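Local coordinates for inorganic pyrophosphatase (PDB 5TEA), which probably hydrolyses inorganic pyrophosphate to two phosphate ions with magnesium as cofactor, and assembles as a homohexamer, at residues K104-G109 / K160-G165; F59-N64 / E144-H149. All coordinates share one frame; numbering follows the deposited sequence.

Contact 1: K104-G109 / K160-G165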
loop_
_atom_site.group_PDB
_atom_site.type_symbol
_atom_site.label_atom_id
_atom_site.label_comp_id
_atom_site.label_asym_id
_atom_site.label_seq_id
_atom_site.Cartn_x
_atom_site.Cartn_y
_atom_site.Cartn_z
ATOM N N LYS B 104 -27.837 12.557 9.575
ATOM C CA LYS B 104 -28.833 13.372 8.892
ATOM C C LYS B 104 -28.129 14.464 8.100
ATOM O O LYS B 104 -27.336 15.230 8.656
ATOM C CB LYS B 104 -29.809 13.998 9.889
ATOM C CG LYS B 104 -30.639 12.969 10.636
ATOM C CD LYS B 104 -31.640 12.290 9.718
ATOM C CE LYS B 104 -32.755 13.251 9.320
ATOM N NZ LYS B 104 -33.854 12.607 8.547
ATOM N N PHE B 105 -28.437 14.555 6.809
ATOM C CA PHE B 105 -27.572 15.307 5.908
ATOM C C PHE B 105 -28.413 15.952 4.822
ATOM O O PHE B 105 -29.344 15.341 4.291
ATOM C CB PHE B 105 -26.515 14.382 5.305
ATOM C CG PHE B 105 -25.477 15.077 4.469
ATOM C CD1 PHE B 105 -24.610 16.000 5.030
ATOM C CD2 PHE B 105 -25.339 14.759 3.130
ATOM C CE1 PHE B 105 -23.639 16.634 4.244
ATOM C CE2 PHE B 105 -24.362 15.368 2.334
ATOM C CZ PHE B 105 -23.513 16.305 2.897
ATOM N N VAL B 106 -28.066 17.188 4.491
ATOM C CA VAL B 106 -28.721 17.929 3.430
ATOM C C VAL B 106 -27.664 18.247 2.391
ATOM O O VAL B 106 -26.586 18.754 2.728
ATOM C CB VAL B 106 -29.399 19.204 3.962
ATOM C CG1 VAL B 106 -29.959 20.028 2.809
ATOM C CG2 VAL B 106 -30.514 18.815 4.944
ATOM N N ASP B 107 -27.962 17.918 1.142
ATOM C CA ASP B 107 -27.029 18.059 0.024
ATOM C C ASP B 107 -27.808 18.731 -1.091
ATOM O O ASP B 107 -28.784 18.162 -1.593
ATOM C CB ASP B 107 -26.507 16.685 -0.413
ATOM C CG ASP B 107 -25.383 16.761 -1.436
ATOM O OD1 ASP B 107 -25.203 17.803 -2.090
ATOM O OD2 ASP B 107 -24.675 15.742 -1.593
ATOM N N ASP B 108 -27.407 19.955 -1.443
ATOM C CA ASP B 108 -27.982 20.684 -2.578
ATOM C C ASP B 108 -29.492 20.881 -2.435
ATOM O O ASP B 108 -30.245 20.824 -3.413
ATOM C CB ASP B 108 -27.639 19.995 -3.905
ATOM C CG ASP B 108 -27.822 20.912 -5.104
ATOM O OD1 ASP B 108 -27.531 22.134 -4.995
ATOM O OD2 ASP B 108 -28.249 20.414 -6.169
ATOM N N GLY B 109 -29.939 21.192 -1.222
ATOM C CA GLY B 109 -31.350 21.474 -1.014
ATOM C C GLY B 109 -32.239 20.253 -0.861
ATOM O O GLY B 109 -33.468 20.402 -0.822
ATOM N N LYS B 160 -24.508 19.952 4.512
ATOM C CA LYS B 160 -24.649 20.217 5.939
ATOM C C LYS B 160 -25.097 18.973 6.678
ATOM O O LYS B 160 -26.184 18.449 6.419
ATOM C CB LYS B 160 -25.641 21.348 6.208
ATOM C CG LYS B 160 -25.800 21.680 7.686
ATOM C CD LYS B 160 -24.448 21.964 8.326
ATOM C CE LYS B 160 -24.598 22.499 9.751
ATOM N NZ LYS B 160 -23.263 22.689 10.407
ATOM N N VAL B 161 -24.280 18.541 7.631
ATOM C CA VAL B 161 -24.685 17.513 8.587
ATOM C C VAL B 161 -25.537 18.172 9.664
ATOM O O VAL B 161 -25.055 19.034 10.409
ATOM C CB VAL B 161 -23.468 16.811 9.200
ATOM C CG1 VAL B 161 -23.944 15.804 10.263
ATOM C CG2 VAL B 161 -22.611 16.134 8.096
ATOM N N GLU B 162 -26.810 17.775 9.736
ATOM C CA GLU B 162 -27.781 18.422 10.608
ATOM C C GLU B 162 -27.790 17.838 12.008
ATOM O O GLU B 162 -28.030 18.574 12.972
ATOM C CB GLU B 162 -29.188 18.298 10.024
ATOM C CG GLU B 162 -29.329 18.875 8.628
ATOM C CD GLU B 162 -29.342 20.398 8.610
ATOM O OE1 GLU B 162 -29.157 21.024 9.673
ATOM O OE2 GLU B 162 -29.542 20.975 7.524
ATOM N N SER B 163 -27.530 16.539 12.127
ATOM C CA SER B 163 -27.536 15.845 13.408
ATOM C C SER B 163 -27.066 14.422 13.181
ATOM O O SER B 163 -26.995 13.935 12.048
ATOM C CB SER B 163 -28.922 15.829 14.049
ATOM O OG SER B 163 -29.808 15.005 13.305
ATOM N N TRP B 164 -26.767 13.754 14.290
ATOM C CA TRP B 164 -26.428 12.341 14.311
ATOM C C TRP B 164 -27.534 11.627 15.068
ATOM O O TRP B 164 -27.841 12.002 16.204
ATOM C CB TRP B 164 -25.080 12.119 14.981
ATOM C CG TRP B 164 -23.944 12.647 14.177
ATOM C CD1 TRP B 164 -23.340 13.856 14.309
ATOM C CD2 TRP B 164 -23.260 11.965 13.121
ATOM N NE1 TRP B 164 -22.307 13.973 13.401
ATOM C CE2 TRP B 164 -22.245 12.829 12.656
ATOM C CE3 TRP B 164 -23.409 10.716 12.520
ATOM C CZ2 TRP B 164 -21.386 12.479 11.632
ATOM C CZ3 TRP B 164 -22.549 10.368 11.498
ATOM C CH2 TRP B 164 -21.554 11.243 11.065
ATOM N N GLY B 165 -28.151 10.640 14.423
ATOM C CA GLY B 165 -29.294 9.951 15.000
ATOM C C GLY B 165 -28.923 8.538 15.398
ATOM O O GLY B 165 -27.951 7.985 14.873
#

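Contact 2: F59-N64 / E144-H149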
loop_
_atom_site.group_PDB
_atom_site.type_symbol
_atom_site.label_atom_id
_atom_site.label_comp_id
_atom_site.label_asym_id
_atom_site.label_seq_id
_atom_site.Cartn_x
_atom_site.Cartn_y
_atom_site.Cartn_z
ATOM N N PHE B 59 -10.055 15.045 -0.158
ATOM C CA PHE B 59 -11.388 14.619 0.255
ATOM C C PHE B 59 -11.622 13.135 -0.027
ATOM O O PHE B 59 -12.699 12.736 -0.474
ATOM C CB PHE B 59 -12.457 15.469 -0.429
ATOM C CG PHE B 59 -12.411 16.929 -0.054
ATOM C CD1 PHE B 59 -12.251 17.314 1.270
ATOM C CD2 PHE B 59 -12.512 17.919 -1.029
ATOM C CE1 PHE B 59 -12.222 18.645 1.628
ATOM C CE2 PHE B 59 -12.485 19.264 -0.677
ATOM C CZ PHE B 59 -12.326 19.631 0.651
ATOM N N ALA B 60 -10.625 12.294 0.245
ATOM C CA ALA B 60 -10.841 10.853 0.191
ATOM C C ALA B 60 -11.933 10.467 1.178
ATOM O O ALA B 60 -12.091 11.089 2.233
ATOM C CB ALA B 60 -9.554 10.092 0.518
ATOM N N LYS B 61 -12.714 9.455 0.820
ATOM C CA LYS B 61 -13.813 9.038 1.690
ATOM C C LYS B 61 -13.269 8.582 3.041
ATOM O O LYS B 61 -12.343 7.759 3.084
ATOM C CB LYS B 61 -14.623 7.904 1.058
ATOM C CG LYS B 61 -15.476 8.316 -0.121
ATOM C CD LYS B 61 -16.514 9.370 0.277
ATOM C CE LYS B 61 -16.672 10.446 -0.802
ATOM N NZ LYS B 61 -17.434 11.645 -0.320
ATOM N N PRO B 62 -13.817 9.077 4.161
ATOM C CA PRO B 62 -13.299 8.659 5.473
ATOM C C PRO B 62 -13.784 7.290 5.917
ATOM O O PRO B 62 -13.176 6.709 6.830
ATOM C CB PRO B 62 -13.816 9.761 6.419
ATOM C CG PRO B 62 -15.093 10.237 5.760
ATOM C CD PRO B 62 -14.827 10.145 4.277
ATOM N N THR B 63 -14.867 6.772 5.333
ATOM C CA THR B 63 -15.354 5.418 5.585
ATOM C C THR B 63 -15.612 4.764 4.242
ATOM O O THR B 63 -15.592 5.425 3.211
ATOM C CB THR B 63 -16.663 5.406 6.386
ATOM O OG1 THR B 63 -17.729 5.839 5.526
ATOM C CG2 THR B 63 -16.566 6.352 7.590
ATOM N N ASN B 64 -15.896 3.465 4.248
ATOM C CA ASN B 64 -16.422 2.872 3.026
ATOM C C ASN B 64 -17.783 3.492 2.745
ATOM O O ASN B 64 -18.469 3.965 3.658
ATOM C CB ASN B 64 -16.536 1.352 3.154
ATOM C CG ASN B 64 -15.243 0.713 3.585
ATOM O OD1 ASN B 64 -14.298 0.575 2.785
ATOM N ND2 ASN B 64 -15.183 0.298 4.846
ATOM N N GLU B 144 -18.059 14.151 10.010
ATOM C CA GLU B 144 -18.872 15.357 9.906
ATOM C C GLU B 144 -18.146 16.425 9.108
ATOM O O GLU B 144 -18.729 17.056 8.217
ATOM C CB GLU B 144 -19.224 15.873 11.299
ATOM C CG GLU B 144 -20.180 17.066 11.290
ATOM C CD GLU B 144 -20.693 17.413 12.676
ATOM O OE1 GLU B 144 -20.876 16.492 13.497
ATOM O OE2 GLU B 144 -20.908 18.610 12.949
ATOM N N PHE B 145 -16.863 16.641 9.411
ATOM C CA PHE B 145 -16.118 17.660 8.675
ATOM C C PHE B 145 -16.053 17.321 7.196
ATOM O O PHE B 145 -16.232 18.203 6.337
ATOM C CB PHE B 145 -14.707 17.825 9.243
ATOM C CG PHE B 145 -13.918 18.939 8.575
ATOM C CD1 PHE B 145 -13.279 18.726 7.359
ATOM C CD2 PHE B 145 -13.839 20.198 9.158
ATOM C CE1 PHE B 145 -12.583 19.745 6.737
ATOM C CE2 PHE B 145 -13.130 21.230 8.541
ATOM C CZ PHE B 145 -12.499 20.995 7.331
ATOM N N HIS B 146 -15.770 16.056 6.881
ATOM C CA HIS B 146 -15.693 15.622 5.493
ATOM C C HIS B 146 -16.955 15.999 4.736
ATOM O O HIS B 146 -16.896 16.632 3.678
ATOM C CB HIS B 146 -15.456 14.104 5.406
ATOM C CG HIS B 146 -15.513 13.581 4.002
ATOM N ND1 HIS B 146 -14.449 13.669 3.127
ATOM C CD2 HIS B 146 -16.531 13.036 3.297
ATOM C CE1 HIS B 146 -14.801 13.165 1.957
ATOM N NE2 HIS B 146 -16.066 12.789 2.030
ATOM N N PHE B 147 -18.112 15.594 5.250
ATOM C CA PHE B 147 -19.324 15.803 4.476
ATOM C C PHE B 147 -19.792 17.248 4.495
ATOM O O PHE B 147 -20.535 17.643 3.597
ATOM C CB PHE B 147 -20.430 14.843 4.961
ATOM C CG PHE B 147 -20.238 13.449 4.442
ATOM C CD1 PHE B 147 -20.533 13.148 3.119
ATOM C CD2 PHE B 147 -19.683 12.456 5.249
ATOM C CE1 PHE B 147 -20.305 11.870 2.594
ATOM C CE2 PHE B 147 -19.444 11.172 4.726
ATOM C CZ PHE B 147 -19.774 10.878 3.413
ATOM N N ASN B 148 -19.369 18.042 5.486
ATOM C CA ASN B 148 -19.657 19.474 5.490
ATOM C C ASN B 148 -18.810 20.245 4.483
ATOM O O ASN B 148 -19.177 21.367 4.110
ATOM C CB ASN B 148 -19.408 20.064 6.889
ATOM C CG ASN B 148 -20.587 19.854 7.827
ATOM O OD1 ASN B 148 -21.705 19.627 7.374
ATOM N ND2 ASN B 148 -20.347 19.972 9.134
ATOM N N HIS B 149 -17.706 19.667 4.018
ATOM C CA HIS B 149 -16.750 20.434 3.230
ATOM C C HIS B 149 -16.316 19.805 1.907
ATOM O O HIS B 149 -15.525 20.426 1.183
ATOM C CB HIS B 149 -15.505 20.700 4.085
ATOM C CG HIS B 149 -15.759 21.623 5.233
ATOM N ND1 HIS B 149 -15.823 22.991 5.079
ATOM C CD2 HIS B 149 -15.998 21.379 6.544
ATOM C CE1 HIS B 149 -16.070 23.552 6.251
ATOM N NE2 HIS B 149 -16.182 22.596 7.157
#

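Contact 1: K104-G109 / K160-G165
K160 and V106 form a hydrogen-bonded antiparallel pair where strand 159-165 runs against the end of strand 94-107. K160 N bonds to V106 O, and V106 N to K160 O, both at 3.0 Å. The K160 peptide also lies against the F105 ring: K160 O is 3.2 Å from F105 CD1, approaching obliquely. V161 follows in a non-hydrogen-bonded pair with F105 and sets CG2 3.7 Å from F105 CD1; both side chains are buried on one face of the sheet, and the F105 ring continues onto Y150.

At E162 the strand makes a beta bulge. Its helix-like backbone (psi -33°) inserts an extra residue, and its N gives a 2.8 Å bond to K104 O. The side chain folds over the opposing strand: CG lies beside the backbone N and chi2, -74°, bends CD back, while OE2 comes within 3.5 Å of V106 CG2, a polar tip against a methyl. S163 accepts a bent bond on its O from K104 N, and its OG rests 3.5 Å from K104 CG. Beyond that carbon the lysine leads away, and K104 NZ forms a salt bridge with D113. Past the bulge, W164 emerges on the same face as V161, whose CG1 sits over the rim of the indole.

Backbone bonds thus set the register of this antiparallel strand pair in the PPase barrel sheet, while E162 and K104 spread their aliphatic parts over V106 and S163. The F105 side chain lies near Y150, predicted to bind substrate, and near D112, a calcium ligand in this crystal, so the bonds on either side of F105 help to hold its ring beside the active site.

Contact 2: F59-N64 / E144-H149
This is a loop-to-helix contact in which residues 59-62, from the loop between strands 48-54 and 64-67, wrap around H146 near the C-terminal end of helix 137-149. The buried imidazole is met from several directions. P62 comes over one face: its CD stands 3.5 Å from the ring centroid and only 9° off the normal, a CH-pi contact, with CG reaching on toward H146 CG and CB. At the edge, K61 NZ donates a hydrogen bond of 3.0 Å to H146 NE2, and the ammonium lies almost exactly in the imidazole plane. The lysine chain crosses the histidine side chain at about a right angle; bent at chi2 and chi3, it draws steadily closer to NE2 from CD to NZ.

Two loop carbonyls crowd the neighbouring carbon: F59 O lies 3.2 Å from H146 CE1 near the ring plane, and A60 O lies 3.4 Å from the same atom. On the helix itself, H146 CD2 stands 3.6 Å above the centre of the F147 ring. In-plane bonding at NE2, together with proline over the face, should restrict rotation of the imidazole. At the far end of the contact, F59 CZ meets H149 O at 3.3 Å, where the H149 carbonyl group comes against the phenyl ring, its carbon over one face.

The same aromatic surface continues into the hexamer. F59 makes an edge-to-face contact with F145 of a second subunit, and F145 does so with F59 of that subunit. K61 also forms a cation-pi interaction with Y150. The arrangement is consistent with the soluble PPase fold, in which this helix and loop pack beside the barrel between the neighbourhood of the predicted substrate residues Y150 and Y65 and a subunit interface.

In the fold
Contacts 1 and 2, with centres 13 Å apart, are joined through helix 137-149. N148 OD1 takes a 2.8 Å hydrogen bond from V161 N, E144 OE1 takes one of 2.9 Å from W164 NE1, and F105 CE1 packs 3.3 Å from F147 O. The helix has strand 159-165 along one side and loop 59-64 along another. The side chains of F105 and H146 each lie about 4 Å from that of Y150, predicted to bind substrate, and that of F105 also about 4 Å from that of D112, a calcium ligand. The ion is about 8 Å from the F105 side chain and about 10 Å from that of F147, so neither coordinates it.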